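Local structure of increased recombination centers protein 6 (Saccharomyces cerevisiae, 3UC9) at residues V22-S34 against I193-P205. The protein acts as a clathrin coat accessory factor related to small G proteins and is involved in gross chromosomal rearrangements and telomere healing. Numbering follows the deposited sequence.
Sequences VLQYPQNKILVLS and IDTHDWLNCEVQP
A single water joins Q27 to H196 and L199, gripped by four protein atoms. It can donate to Q27 OE1, 2.7 Å away, and to Q27 O, though not necessarily to both at once, and it accepts from L199 N at 3.1 Å. H196 NE2 stands 2.8 Å from the water oxygen, which lies in the plane of the imidazole at its edge. Beside the water a direct bond ties the backbones: Q27 N to L199 O, 2.9 Å with 164° at the hydrogen. Q27 reaches across L199 because CG is anti to the backbone N (chi1 -167°) and the chain runs on extended, bringing OE1 within 3.8 Å of L199 CB. Its amide is fixed from both ends, N101 O receiving NE2 and N131 ND2 adding to OE1.

Further out, W198 to C201 form a type II turn, and L199 CD2 lies 3.7 Å from Q24 CD, the two side chains crossing nearly at right angles. Q24 NE2 bonds in the amide plane to Y25 O, and also to N101 O. Toward the sheet, I30 CD1 meets W198 CH2 at 3.9 Å, while the indole NE1 is held by Y70 OH. C201 SG packs 3.6 Å from N28 CB.

The contact thus joins the lead-in to central strand 29-35 of this Rossmann-type fold to the segment leaving helix 185-195. Its chemistry implies a junction pinned by one direct backbone bond and by a water shared between backbone and side-chain atoms, with apolar contacts beside them.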
loop_
_atom_site.group_PDB
_atom_site.type_symbol
_atom_site.label_atom_id
_atom_site.label_comp_id
_atom_site.label_asym_id
_atom_site.label_seq_id
_atom_site.Cartn_x
_atom_site.Cartn_y
_atom_site.Cartn_z
ATOM N N VAL A 22 -22.085 10.346 3.184
ATOM C CA VAL A 22 -23.344 9.612 2.870
ATOM C C VAL A 22 -23.106 8.557 1.779
ATOM O O VAL A 22 -23.139 7.349 2.053
ATOM C CB VAL A 22 -24.428 10.589 2.450
ATOM N N LEU A 23 -22.841 9.007 0.553
ATOM C CA LEU A 23 -22.536 8.085 -0.550
ATOM C C LEU A 23 -21.165 7.459 -0.362
ATOM O O LEU A 23 -20.206 8.161 -0.056
ATOM C CB LEU A 23 -22.555 8.825 -1.891
ATOM C CG LEU A 23 -22.344 7.971 -3.141
ATOM C CD1 LEU A 23 -23.542 7.080 -3.379
ATOM C CD2 LEU A 23 -22.089 8.838 -4.358
ATOM N N GLN A 24 -21.074 6.143 -0.545
ATOM C CA GLN A 24 -19.780 5.477 -0.668
ATOM C C GLN A 24 -19.445 5.400 -2.152
ATOM O O GLN A 24 -20.111 4.689 -2.907
ATOM C CB GLN A 24 -19.784 4.073 -0.053
ATOM C CG GLN A 24 -18.492 3.270 -0.302
ATOM C CD GLN A 24 -17.259 3.941 0.298
ATOM O OE1 GLN A 24 -17.199 4.180 1.507
ATOM N NE2 GLN A 24 -16.287 4.266 -0.547
ATOM N N TYR A 25 -18.412 6.139 -2.552
ATOM C CA TYR A 25 -17.981 6.191 -3.946
ATOM C C TYR A 25 -17.273 4.880 -4.259
ATOM O O TYR A 25 -16.795 4.192 -3.340
ATOM C CB TYR A 25 -17.001 7.355 -4.176
ATOM C CG TYR A 25 -17.585 8.756 -4.214
ATOM C CD1 TYR A 25 -17.344 9.588 -5.302
ATOM C CD2 TYR A 25 -18.336 9.271 -3.154
ATOM C CE1 TYR A 25 -17.852 10.882 -5.353
ATOM C CE2 TYR A 25 -18.852 10.574 -3.198
ATOM C CZ TYR A 25 -18.598 11.370 -4.300
ATOM O OH TYR A 25 -19.084 12.653 -4.358
ATOM N N PRO A 26 -17.190 4.522 -5.549
ATOM C CA PRO A 26 -16.397 3.348 -5.898
ATOM C C PRO A 26 -14.993 3.480 -5.318
ATOM O O PRO A 26 -14.326 4.495 -5.523
ATOM C CB PRO A 26 -16.378 3.371 -7.427
ATOM C CG PRO A 26 -17.621 4.137 -7.796
ATOM C CD PRO A 26 -17.763 5.179 -6.738
ATOM N N GLN A 27 -14.573 2.474 -4.562
ATOM C CA GLN A 27 -13.320 2.549 -3.822
ATOM C C GLN A 27 -12.241 1.804 -4.609
ATOM O O GLN A 27 -11.872 0.672 -4.280
ATOM C CB GLN A 27 -13.498 1.960 -2.423
ATOM C CG GLN A 27 -12.349 2.286 -1.487
ATOM C CD GLN A 27 -12.539 1.684 -0.120
ATOM O OE1 GLN A 27 -12.461 0.465 0.046
ATOM N NE2 GLN A 27 -12.797 2.531 0.869
ATOM N N ASN A 28 -11.739 2.451 -5.662
ATOM C CA ASN A 28 -10.855 1.799 -6.617
ATOM C C ASN A 28 -9.549 2.539 -6.873
ATOM O O ASN A 28 -8.947 2.389 -7.948
ATOM C CB ASN A 28 -11.579 1.543 -7.945
ATOM C CG ASN A 28 -11.834 2.803 -8.731
ATOM O OD1 ASN A 28 -11.983 3.893 -8.164
ATOM N ND2 ASN A 28 -11.896 2.663 -10.061
ATOM N N LYS A 29 -9.089 3.298 -5.884
ATOM C CA LYS A 29 -7.814 3.982 -6.005
ATOM C C LYS A 29 -6.754 3.221 -5.204
ATOM O O LYS A 29 -7.009 2.730 -4.095
ATOM C CB LYS A 29 -7.904 5.432 -5.535
ATOM C CG LYS A 29 -9.149 6.204 -5.949
ATOM C CD LYS A 29 -9.454 6.135 -7.434
ATOM C CE LYS A 29 -10.731 6.886 -7.789
ATOM N NZ LYS A 29 -11.282 6.517 -9.134
ATOM N N ILE A 30 -5.569 3.103 -5.785
ATOM C CA ILE A 30 -4.408 2.615 -5.054
ATOM C C ILE A 30 -3.343 3.707 -5.091
ATOM O O ILE A 30 -2.931 4.151 -6.163
ATOM C CB ILE A 30 -3.863 1.299 -5.627
ATOM C CG1 ILE A 30 -4.869 0.168 -5.392
ATOM C CG2 ILE A 30 -2.510 0.942 -4.956
ATOM C CD1 ILE A 30 -4.401 -1.185 -5.915
ATOM N N LEU A 31 -2.938 4.173 -3.911
ATOM C CA LEU A 31 -1.902 5.192 -3.787
ATOM C C LEU A 31 -0.571 4.507 -3.492
ATOM O O LEU A 31 -0.475 3.689 -2.578
ATOM C CB LEU A 31 -2.255 6.184 -2.678
ATOM C CG LEU A 31 -1.381 7.403 -2.357
ATOM C CD1 LEU A 31 -0.480 7.809 -3.489
ATOM C CD2 LEU A 31 -2.305 8.565 -1.986
ATOM N N VAL A 32 0.444 4.836 -4.285
ATOM C CA VAL A 32 1.803 4.380 -4.027
ATOM C C VAL A 32 2.645 5.623 -3.717
ATOM O O VAL A 32 2.775 6.517 -4.546
ATOM C CB VAL A 32 2.392 3.596 -5.201
ATOM C CG1 VAL A 32 3.772 3.050 -4.820
ATOM C CG2 VAL A 32 1.444 2.451 -5.625
ATOM N N LEU A 33 3.185 5.658 -2.505
ATOM C CA LEU A 33 3.891 6.805 -1.954
ATOM C C LEU A 33 5.313 6.393 -1.562
ATOM O O LEU A 33 5.533 5.265 -1.106
ATOM C CB LEU A 33 3.148 7.302 -0.714
ATOM C CG LEU A 33 3.752 8.444 0.111
ATOM C CD1 LEU A 33 3.627 9.755 -0.648
ATOM C CD2 LEU A 33 3.105 8.545 1.504
ATOM N N SER A 34 6.269 7.302 -1.749
ATOM C CA SER A 34 7.600 7.155 -1.154
ATOM C C SER A 34 8.106 8.498 -0.674
ATOM O O SER A 34 7.690 9.536 -1.183
ATOM C CB SER A 34 8.587 6.566 -2.159
ATOM O OG SER A 34 8.853 7.464 -3.227
ATOM N N ILE A 193 -3.655 -7.727 -2.624
ATOM C CA ILE A 193 -4.512 -7.037 -3.589
ATOM C C ILE A 193 -5.566 -8.001 -4.143
ATOM O O ILE A 193 -6.737 -7.649 -4.249
ATOM C CB ILE A 193 -3.679 -6.385 -4.707
ATOM C CG1 ILE A 193 -2.736 -5.347 -4.088
ATOM C CG2 ILE A 193 -4.597 -5.701 -5.755
ATOM C CD1 ILE A 193 -1.735 -4.725 -5.046
ATOM N N ASP A 194 -5.148 -9.220 -4.482
ATOM C CA ASP A 194 -6.058 -10.245 -4.980
ATOM C C ASP A 194 -7.213 -10.536 -4.027
ATOM O O ASP A 194 -8.336 -10.748 -4.473
ATOM C CB ASP A 194 -5.320 -11.572 -5.206
ATOM C CG ASP A 194 -4.497 -11.597 -6.472
ATOM O OD1 ASP A 194 -4.660 -10.723 -7.347
ATOM O OD2 ASP A 194 -3.687 -12.543 -6.592
ATOM N N THR A 195 -6.934 -10.568 -2.724
ATOM C CA THR A 195 -7.933 -10.987 -1.737
ATOM C C THR A 195 -8.715 -9.798 -1.160
ATOM O O THR A 195 -9.611 -9.989 -0.337
ATOM C CB THR A 195 -7.293 -11.835 -0.606
ATOM O OG1 THR A 195 -6.286 -11.079 0.079
ATOM C CG2 THR A 195 -6.666 -13.117 -1.184
ATOM N N HIS A 196 -8.380 -8.587 -1.605
ATOM C CA HIS A 196 -9.079 -7.361 -1.196
ATOM C C HIS A 196 -10.550 -7.356 -1.626
ATOM O O HIS A 196 -10.882 -7.799 -2.724
ATOM C CB HIS A 196 -8.368 -6.123 -1.780
ATOM C CG HIS A 196 -8.998 -4.819 -1.400
ATOM N ND1 HIS A 196 -8.912 -4.287 -0.129
ATOM C CD2 HIS A 196 -9.736 -3.946 -2.125
ATOM C CE1 HIS A 196 -9.564 -3.134 -0.098
ATOM N NE2 HIS A 196 -10.055 -2.896 -1.305
ATOM N N ASP A 197 -11.420 -6.854 -0.759
ATOM C CA ASP A 197 -12.819 -6.605 -1.133
ATOM C C ASP A 197 -12.932 -5.253 -1.793
ATOM O O ASP A 197 -12.854 -4.228 -1.130
ATOM C CB ASP A 197 -13.742 -6.638 0.080
ATOM C CG ASP A 197 -14.112 -8.048 0.505
ATOM O OD1 ASP A 197 -13.896 -8.999 -0.286
ATOM O OD2 ASP A 197 -14.643 -8.184 1.634
ATOM N N TRP A 198 -13.162 -5.244 -3.101
ATOM C CA TRP A 198 -13.238 -4.004 -3.856
ATOM C C TRP A 198 -14.618 -3.367 -3.698
ATOM O O TRP A 198 -15.573 -3.725 -4.385
ATOM C CB TRP A 198 -12.930 -4.274 -5.325
ATOM C CG TRP A 198 -11.501 -4.687 -5.551
ATOM C CD1 TRP A 198 -10.990 -5.945 -5.472
ATOM C CD2 TRP A 198 -10.413 -3.831 -5.899
ATOM N NE1 TRP A 198 -9.647 -5.931 -5.754
ATOM C CE2 TRP A 198 -9.263 -4.644 -6.012
ATOM C CE3 TRP A 198 -10.296 -2.454 -6.127
ATOM C CZ2 TRP A 198 -8.012 -4.127 -6.354
ATOM C CZ3 TRP A 198 -9.062 -1.936 -6.462
ATOM C CH2 TRP A 198 -7.924 -2.777 -6.563
ATOM N N LEU A 199 -14.704 -2.419 -2.779
ATOM C CA LEU A 199 -15.969 -1.857 -2.344
ATOM C C LEU A 199 -16.623 -0.972 -3.410
ATOM O O LEU A 199 -16.031 0.025 -3.874
ATOM C CB LEU A 199 -15.743 -1.058 -1.060
ATOM C CG LEU A 199 -16.921 -0.345 -0.399
ATOM C CD1 LEU A 199 -18.033 -1.306 0.053
ATOM C CD2 LEU A 199 -16.378 0.429 0.770
ATOM N N ASN A 200 -17.853 -1.342 -3.774
ATOM C CA ASN A 200 -18.628 -0.650 -4.794
ATOM C C ASN A 200 -17.895 -0.510 -6.143
ATOM O O ASN A 200 -18.055 0.493 -6.851
ATOM C CB ASN A 200 -19.114 0.700 -4.257
ATOM C CG ASN A 200 -20.031 0.551 -3.055
ATOM O OD1 ASN A 200 -19.978 1.340 -2.119
ATOM N ND2 ASN A 200 -20.869 -0.474 -3.070
ATOM N N CYS A 201 -17.102 -1.531 -6.478
ATOM C CA CYS A 201 -16.475 -1.658 -7.787
ATOM C C CYS A 201 -17.115 -2.798 -8.551
ATOM O O CYS A 201 -17.471 -3.828 -7.963
ATOM C CB CYS A 201 -14.985 -1.954 -7.656
ATOM S SG CYS A 201 -14.065 -0.752 -6.700
ATOM N N GLU A 202 -17.223 -2.636 -9.871
ATOM C CA GLU A 202 -17.730 -3.692 -10.719
ATOM C C GLU A 202 -16.625 -4.721 -10.879
ATOM O O GLU A 202 -15.532 -4.404 -11.350
ATOM C CB GLU A 202 -18.143 -3.164 -12.091
ATOM C CG GLU A 202 -18.797 -4.233 -12.968
ATOM C CD GLU A 202 -19.145 -3.744 -14.361
ATOM O OE1 GLU A 202 -18.289 -3.091 -15.002
ATOM O OE2 GLU A 202 -20.270 -4.037 -14.824
ATOM N N VAL A 203 -16.912 -5.944 -10.471
ATOM C CA VAL A 203 -15.940 -7.017 -10.553
ATOM C C VAL A 203 -16.486 -8.000 -11.570
ATOM O O VAL A 203 -17.640 -8.421 -11.464
ATOM C CB VAL A 203 -15.718 -7.658 -9.169
ATOM C CG1 VAL A 203 -14.726 -8.819 -9.248
ATOM C CG2 VAL A 203 -15.220 -6.610 -8.187
ATOM N N GLN A 204 -15.676 -8.305 -12.581
ATOM C CA GLN A 204 -16.057 -9.211 -13.661
ATOM C C GLN A 204 -15.329 -10.550 -13.514
ATOM O O GLN A 204 -14.164 -10.581 -13.112
ATOM C CB GLN A 204 -15.722 -8.577 -15.014
ATOM C CG GLN A 204 -16.618 -7.385 -15.390
ATOM C CD GLN A 204 -17.969 -7.802 -15.969
ATOM O OE1 GLN A 204 -19.017 -7.562 -15.366
ATOM N NE2 GLN A 204 -17.946 -8.425 -17.147
ATOM N N PRO A 205 -16.014 -11.645 -13.849
ATOM C CA PRO A 205 -15.441 -12.993 -13.739
ATOM C C PRO A 205 -14.337 -13.228 -14.767
ATOM O O PRO A 205 -13.935 -12.313 -15.491
ATOM C CB PRO A 205 -16.537 -14.048 -13.897
HETATM O O HOH W 1 -11.986 -1.057 -2.126
#